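Local coordinates for Ice-binding protein (Flavobacteriaceae bacterium, PDB 5UYT) that probably binds ice and acts as an antifreeze protein, with two tandem right-handed beta-solenoid domains, at residues A[322-328]-A[350-356]; A[44-50]-A[292-297]. Where two conformers were deposited one is given. Numbering follows the deposited sequence.

Interaction 1: A[322-328]-A[350-356]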
loop_
_atom_site.group_PDB
_atom_site.type_symbol
_atom_site.label_atom_id
_atom_site.label_comp_id
_atom_site.label_asym_id
_atom_site.label_seq_id
_atom_site.Cartn_x
_atom_site.Cartn_y
_atom_site.Cartn_z
ATOM N N GLY A 322 11.760 6.540 -7.399
ATOM C CA GLY A 322 12.169 5.264 -6.851
ATOM C C GLY A 322 11.017 4.272 -6.957
ATOM O O GLY A 322 10.357 4.193 -7.988
ATOM N N LYS A 323 10.786 3.551 -5.862
ATOM C CA LYS A 323 9.920 2.386 -5.910
ATOM C C LYS A 323 8.554 2.588 -5.277
ATOM O O LYS A 323 8.451 3.172 -4.181
ATOM C CB LYS A 323 10.610 1.242 -5.154
ATOM C CG LYS A 323 9.778 -0.061 -5.139
ATOM C CD LYS A 323 10.504 -1.289 -4.607
ATOM C CE LYS A 323 10.977 -1.124 -3.182
ATOM N NZ LYS A 323 11.560 -2.408 -2.652
ATOM N N VAL A 324 7.531 2.065 -5.956
ATOM C CA VAL A 324 6.228 1.802 -5.335
ATOM C C VAL A 324 5.970 0.293 -5.442
ATOM O O VAL A 324 6.240 -0.304 -6.480
ATOM C CB VAL A 324 5.094 2.655 -5.976
ATOM C CG1 VAL A 324 4.902 2.333 -7.464
ATOM C CG2 VAL A 324 3.783 2.516 -5.193
ATOM N N THR A 325 5.429 -0.299 -4.367
ATOM C CA THR A 325 5.122 -1.720 -4.336
ATOM C C THR A 325 3.629 -1.935 -4.187
ATOM O O THR A 325 2.945 -1.186 -3.434
ATOM C CB THR A 325 5.856 -2.383 -3.163
ATOM O OG1 THR A 325 7.273 -2.240 -3.334
ATOM C CG2 THR A 325 5.475 -3.882 -3.042
ATOM N N LEU A 326 3.121 -2.911 -4.948
ATOM C CA LEU A 326 1.711 -3.301 -4.903
ATOM C C LEU A 326 1.608 -4.673 -4.250
ATOM O O LEU A 326 2.165 -5.642 -4.737
ATOM C CB LEU A 326 1.106 -3.268 -6.327
ATOM C CG LEU A 326 1.374 -1.907 -7.016
ATOM C CD1 LEU A 326 0.850 -2.019 -8.451
ATOM C CD2 LEU A 326 0.677 -0.739 -6.270
ATOM N N ASP A 327 0.875 -4.736 -3.128
ATOM C CA ASP A 327 0.873 -5.900 -2.250
ATOM C C ASP A 327 -0.537 -6.471 -2.302
ATOM O O ASP A 327 -1.486 -5.859 -1.776
ATOM C CB ASP A 327 1.214 -5.409 -0.821
ATOM C CG ASP A 327 1.124 -6.488 0.244
ATOM O OD1 ASP A 327 0.799 -7.653 -0.061
ATOM O OD2 ASP A 327 1.374 -6.128 1.445
ATOM N N ALA A 328 -0.683 -7.644 -2.916
ATOM C CA ALA A 328 -1.989 -8.298 -3.025
ATOM C C ALA A 328 -2.413 -9.075 -1.784
ATOM O O ALA A 328 -3.509 -9.608 -1.754
ATOM C CB ALA A 328 -2.041 -9.201 -4.271
ATOM N N ALA A 350 13.232 4.385 -11.648
ATOM C CA ALA A 350 12.005 4.195 -10.854
ATOM C C ALA A 350 11.471 2.769 -11.088
ATOM O O ALA A 350 11.841 2.113 -12.073
ATOM C CB ALA A 350 10.941 5.250 -11.210
ATOM N N SER A 351 10.601 2.281 -10.189
ATOM C CA SER A 351 10.111 0.923 -10.345
ATOM C C SER A 351 8.746 0.752 -9.738
ATOM O O SER A 351 8.382 1.458 -8.781
ATOM C CB SER A 351 11.107 -0.146 -9.784
ATOM O OG SER A 351 11.359 0.022 -8.375
ATOM N N VAL A 352 8.016 -0.195 -10.307
ATOM C CA VAL A 352 6.761 -0.688 -9.735
ATOM C C VAL A 352 7.051 -2.147 -9.417
ATOM O O VAL A 352 7.414 -2.916 -10.318
ATOM C CB VAL A 352 5.604 -0.575 -10.755
ATOM C CG1 VAL A 352 4.295 -1.141 -10.175
ATOM C CG2 VAL A 352 5.447 0.888 -11.214
ATOM N N GLU A 353 6.916 -2.552 -8.142
ATOM C CA GLU A 353 7.148 -3.938 -7.793
ATOM C C GLU A 353 5.878 -4.571 -7.252
ATOM O O GLU A 353 5.013 -3.870 -6.732
ATOM C CB GLU A 353 8.313 -4.054 -6.784
ATOM C CG GLU A 353 9.598 -3.441 -7.364
ATOM C CD GLU A 353 10.230 -4.203 -8.533
ATOM O OE1 GLU A 353 9.888 -5.394 -8.746
ATOM O OE2 GLU A 353 11.122 -3.606 -9.237
ATOM N N LEU A 354 5.772 -5.881 -7.431
ATOM C CA LEU A 354 4.565 -6.616 -7.068
ATOM C C LEU A 354 4.952 -7.674 -6.046
ATOM O O LEU A 354 5.955 -8.417 -6.238
ATOM C CB LEU A 354 3.981 -7.289 -8.323
ATOM C CG LEU A 354 3.715 -6.328 -9.496
ATOM C CD1 LEU A 354 3.148 -7.058 -10.713
ATOM C CD2 LEU A 354 2.763 -5.206 -9.133
ATOM N N ILE A 355 4.183 -7.754 -4.961
ATOM C CA ILE A 355 4.445 -8.755 -3.929
ATOM C C ILE A 355 3.185 -9.481 -3.495
ATOM O O ILE A 355 2.071 -9.007 -3.721
ATOM C CB ILE A 355 5.170 -8.196 -2.667
ATOM C CG1 ILE A 355 4.264 -7.233 -1.860
ATOM C CG2 ILE A 355 6.479 -7.519 -3.057
ATOM C CD1 ILE A 355 4.862 -6.821 -0.513
ATOM N N ASN A 356 3.387 -10.643 -2.875
ATOM C CA ASN A 356 2.316 -11.408 -2.213
ATOM C C ASN A 356 1.165 -11.727 -3.187
ATOM O O ASN A 356 -0.009 -11.625 -2.837
ATOM C CB ASN A 356 1.815 -10.678 -0.959
ATOM C CG ASN A 356 2.915 -10.518 0.092
ATOM O OD1 ASN A 356 3.805 -11.363 0.181
ATOM N ND2 ASN A 356 2.859 -9.439 0.879
#
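Ala-350 lies beside the carbonyl of Gly-322, which accepts a hydrogen bond from Ser-351 N (2.9 Å to Gly-322 O) and starts a parallel ladder. Ser-351, small and polar, suits the partly exposed face and packs its OG 3.5 Å from Lys-323 CB, while its O accepts Val-324 N (3.0 Å). Val-352 points to the inward face, a beta-branched residue at home in a strand, with CG1 4.0 Å from Leu-326 CD1. Glu-353 continues the ladder through its N to Val-324 O (2.9 Å) and O to Leu-326 N (2.8 Å); its CG lies along Lys-323 CD (3.6 Å). Leu-354 fills the apolar side, CD2 3.8 Å from Leu-326 CD1. Ile-355 N reaches Leu-326 O (2.9 Å), and its CG1 covers Thr-325 CG2 (3.8 Å). Asn-356, whose type tolerates positive phi, gives ND2 to Asp-327 OD1 (2.9 Å). These successive solenoid rungs form a three-strand parallel sheet with strand 305-307, while Leu-326 and Val-352 reach strand 363-367 across the coil.

Interaction 2: A[44-50]-A[292-297]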
loop_
_atom_site.group_PDB
_atom_site.type_symbol
_atom_site.label_atom_id
_atom_site.label_comp_id
_atom_site.label_asym_id
_atom_site.label_seq_id
_atom_site.Cartn_x
_atom_site.Cartn_y
_atom_site.Cartn_z
ATOM N N GLY A 44 2.927 11.962 5.380
ATOM C CA GLY A 44 3.091 11.903 3.929
ATOM C C GLY A 44 2.034 10.960 3.376
ATOM O O GLY A 44 0.966 10.814 3.962
ATOM N N ASN A 45 2.331 10.287 2.276
ATOM C CA ASN A 45 1.362 9.345 1.697
ATOM C C ASN A 45 1.129 8.167 2.631
ATOM O O ASN A 45 2.092 7.523 3.071
ATOM C CB ASN A 45 1.829 8.874 0.300
ATOM C CG ASN A 45 1.740 9.974 -0.727
ATOM O OD1 ASN A 45 0.717 10.667 -0.818
ATOM N ND2 ASN A 45 2.794 10.140 -1.524
ATOM N N VAL A 46 -0.143 7.951 2.973
ATOM C CA VAL A 46 -0.575 6.869 3.862
ATOM C C VAL A 46 -1.456 5.905 3.091
ATOM O O VAL A 46 -2.331 6.346 2.361
ATOM C CB VAL A 46 -1.337 7.451 5.076
ATOM C CG1 VAL A 46 -2.072 6.350 5.841
ATOM C CG2 VAL A 46 -0.342 8.132 6.013
ATOM N N ASP A 47 -1.184 4.597 3.175
ATOM C CA ASP A 47 -2.110 3.632 2.589
ATOM C C ASP A 47 -3.268 3.416 3.555
ATOM O O ASP A 47 -3.351 2.385 4.236
ATOM C CB ASP A 47 -1.432 2.280 2.254
ATOM C CG ASP A 47 -2.374 1.336 1.546
ATOM O OD1 ASP A 47 -3.405 1.832 1.049
ATOM O OD2 ASP A 47 -2.109 0.105 1.456
ATOM N N GLY A 48 -4.186 4.375 3.562
ATOM C CA GLY A 48 -5.291 4.407 4.514
ATOM C C GLY A 48 -5.902 5.793 4.444
ATOM O O GLY A 48 -5.356 6.693 3.779
ATOM N N VAL A 49 -7.035 5.965 5.119
ATOM C CA VAL A 49 -7.730 7.260 5.100
ATOM C C VAL A 49 -7.320 8.067 6.309
ATOM O O VAL A 49 -7.234 7.529 7.448
ATOM C CB VAL A 49 -9.262 7.060 5.078
ATOM C CG1 VAL A 49 -10.017 8.396 5.093
ATOM C CG2 VAL A 49 -9.638 6.189 3.880
ATOM N N MET A 50 -7.063 9.355 6.082
ATOM C CA MET A 50 -6.847 10.295 7.198
ATOM C C MET A 50 -8.206 10.664 7.782
ATOM O O MET A 50 -8.958 11.414 7.158
ATOM C CB MET A 50 -6.066 11.543 6.715
ATOM C CG MET A 50 -4.750 11.206 5.993
ATOM S SD MET A 50 -3.617 10.145 6.922
ATOM C CE MET A 50 -3.208 11.212 8.314
ATOM N N ASP A 292 -11.250 4.879 -3.131
ATOM C CA ASP A 292 -11.196 4.319 -1.765
ATOM C C ASP A 292 -10.283 5.158 -0.875
ATOM O O ASP A 292 -10.609 5.460 0.273
ATOM C CB ASP A 292 -10.615 2.900 -1.813
ATOM C CG ASP A 292 -11.520 1.940 -2.512
ATOM O OD1 ASP A 292 -12.749 2.021 -2.296
ATOM O OD2 ASP A 292 -11.026 1.100 -3.276
ATOM N N ILE A 293 -9.110 5.496 -1.399
ATOM C CA ILE A 293 -8.048 6.132 -0.585
ATOM C C ILE A 293 -7.401 7.186 -1.446
ATOM O O ILE A 293 -6.988 6.890 -2.579
ATOM C CB ILE A 293 -6.957 5.128 -0.123
ATOM C CG1 ILE A 293 -7.520 4.122 0.914
ATOM C CG2 ILE A 293 -5.704 5.861 0.426
ATOM C CD1 ILE A 293 -6.589 2.930 1.143
ATOM N N GLU A 294 -7.319 8.412 -0.926
ATOM C CA GLU A 294 -6.567 9.449 -1.650
ATOM C C GLU A 294 -5.155 9.549 -1.087
ATOM O O GLU A 294 -4.970 9.696 0.141
ATOM C CB GLU A 294 -7.241 10.832 -1.605
ATOM C CG GLU A 294 -6.425 11.904 -2.359
ATOM C CD GLU A 294 -7.046 13.298 -2.331
ATOM O OE1 GLU A 294 -8.172 13.460 -1.788
ATOM O OE2 GLU A 294 -6.398 14.247 -2.831
ATOM N N LEU A 295 -4.184 9.483 -1.978
ATOM C CA LEU A 295 -2.767 9.633 -1.614
ATOM C C LEU A 295 -2.495 11.111 -1.725
ATOM O O LEU A 295 -2.504 11.683 -2.827
ATOM C CB LEU A 295 -1.841 8.779 -2.535
ATOM C CG LEU A 295 -2.123 7.267 -2.531
ATOM C CD1 LEU A 295 -1.310 6.506 -3.548
ATOM C CD2 LEU A 295 -1.910 6.640 -1.140
ATOM N N LEU A 296 -2.297 11.749 -0.565
ATOM C CA LEU A 296 -2.397 13.207 -0.499
ATOM C C LEU A 296 -1.209 14.009 -1.037
ATOM O O LEU A 296 -1.303 15.254 -1.157
ATOM C CB LEU A 296 -2.710 13.609 0.940
ATOM C CG LEU A 296 -4.108 13.168 1.374
ATOM C CD1 LEU A 296 -4.247 13.373 2.876
ATOM C CD2 LEU A 296 -5.218 13.936 0.654
ATOM N N TYR A 297 -0.113 13.314 -1.379
ATOM C CA TYR A 297 1.141 13.991 -1.783
ATOM C C TYR A 297 1.708 13.418 -3.072
ATOM O O TYR A 297 2.676 12.666 -3.032
ATOM C CB TYR A 297 2.184 14.021 -0.620
ATOM C CG TYR A 297 1.539 14.553 0.627
ATOM C CD1 TYR A 297 0.947 13.686 1.558
ATOM C CD2 TYR A 297 1.422 15.922 0.836
ATOM C CE1 TYR A 297 0.284 14.180 2.692
ATOM C CE2 TYR A 297 0.762 16.419 1.952
ATOM C CZ TYR A 297 0.185 15.541 2.862
ATOM O OH TYR A 297 -0.456 16.056 3.984
HETATM O O HOH W 1 -1.995 10.101 2.150
HETATM O O HOH W 2 -4.641 9.244 2.759
#
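The seam between the two ice-binding-like domains is crossed here by an amide bridge and two waters. Asn-45 imitates a strand edge with its side chain: OD1 accepts Tyr-297 N (2.8 Å) and ND2 donates to Tyr-297 O (2.9 Å), a pairing that suits asparagine, which carries both donor and acceptor. One water accepts from Val-46 N (3.0 Å) and Leu-296 N (3.2 Å); another donates to Gly-48 O (2.8 Å) and Glu-294 O (2.7 Å). Strand 293-294 borders a beta-solenoid sheet, paired with strand 311-314, and the loop 44-50 of the other domain lies against it. That loop bends in an inverse gamma turn centred on Asp-47, whose carboxylate hydrogen-bonds Tyr-312 and Thr-308 of the second domain. Gly-48, at phi/psi of 166/172°, takes a conformation that residues with a side chain rarely adopt. Ile-293 supplies the apolar bulk, CG2 3.5 Å from Gly-48 O and CG1 4.2 Å from Val-49 CG2. Met-50 CG, on a flexible chain, meets Leu-296 CD1 at 3.8 Å.

Interaction 1 lies within one ice-binding-like domain, whereas interaction 2 joins that domain to its tandem partner; the centres are about 16 Å apart and the two do not touch. Both are partly buried. Interaction 1 has an apolar face and a more open one; interaction 2 sets buried residues such as Val-46 and Ile-293 next to exposed Leu-296 and Tyr-297. Between 322-328 and 350-356 runs a continuous series of parallel backbone hydrogen bonds, and side chains on both faces add to the 619 Å² buried. Segments 44-50 and 292-297, from the two different solenoid domains, bury 471 Å² without a direct backbone-to-backbone hydrogen bond; an Asn amide and two bridging waters supply the polar links.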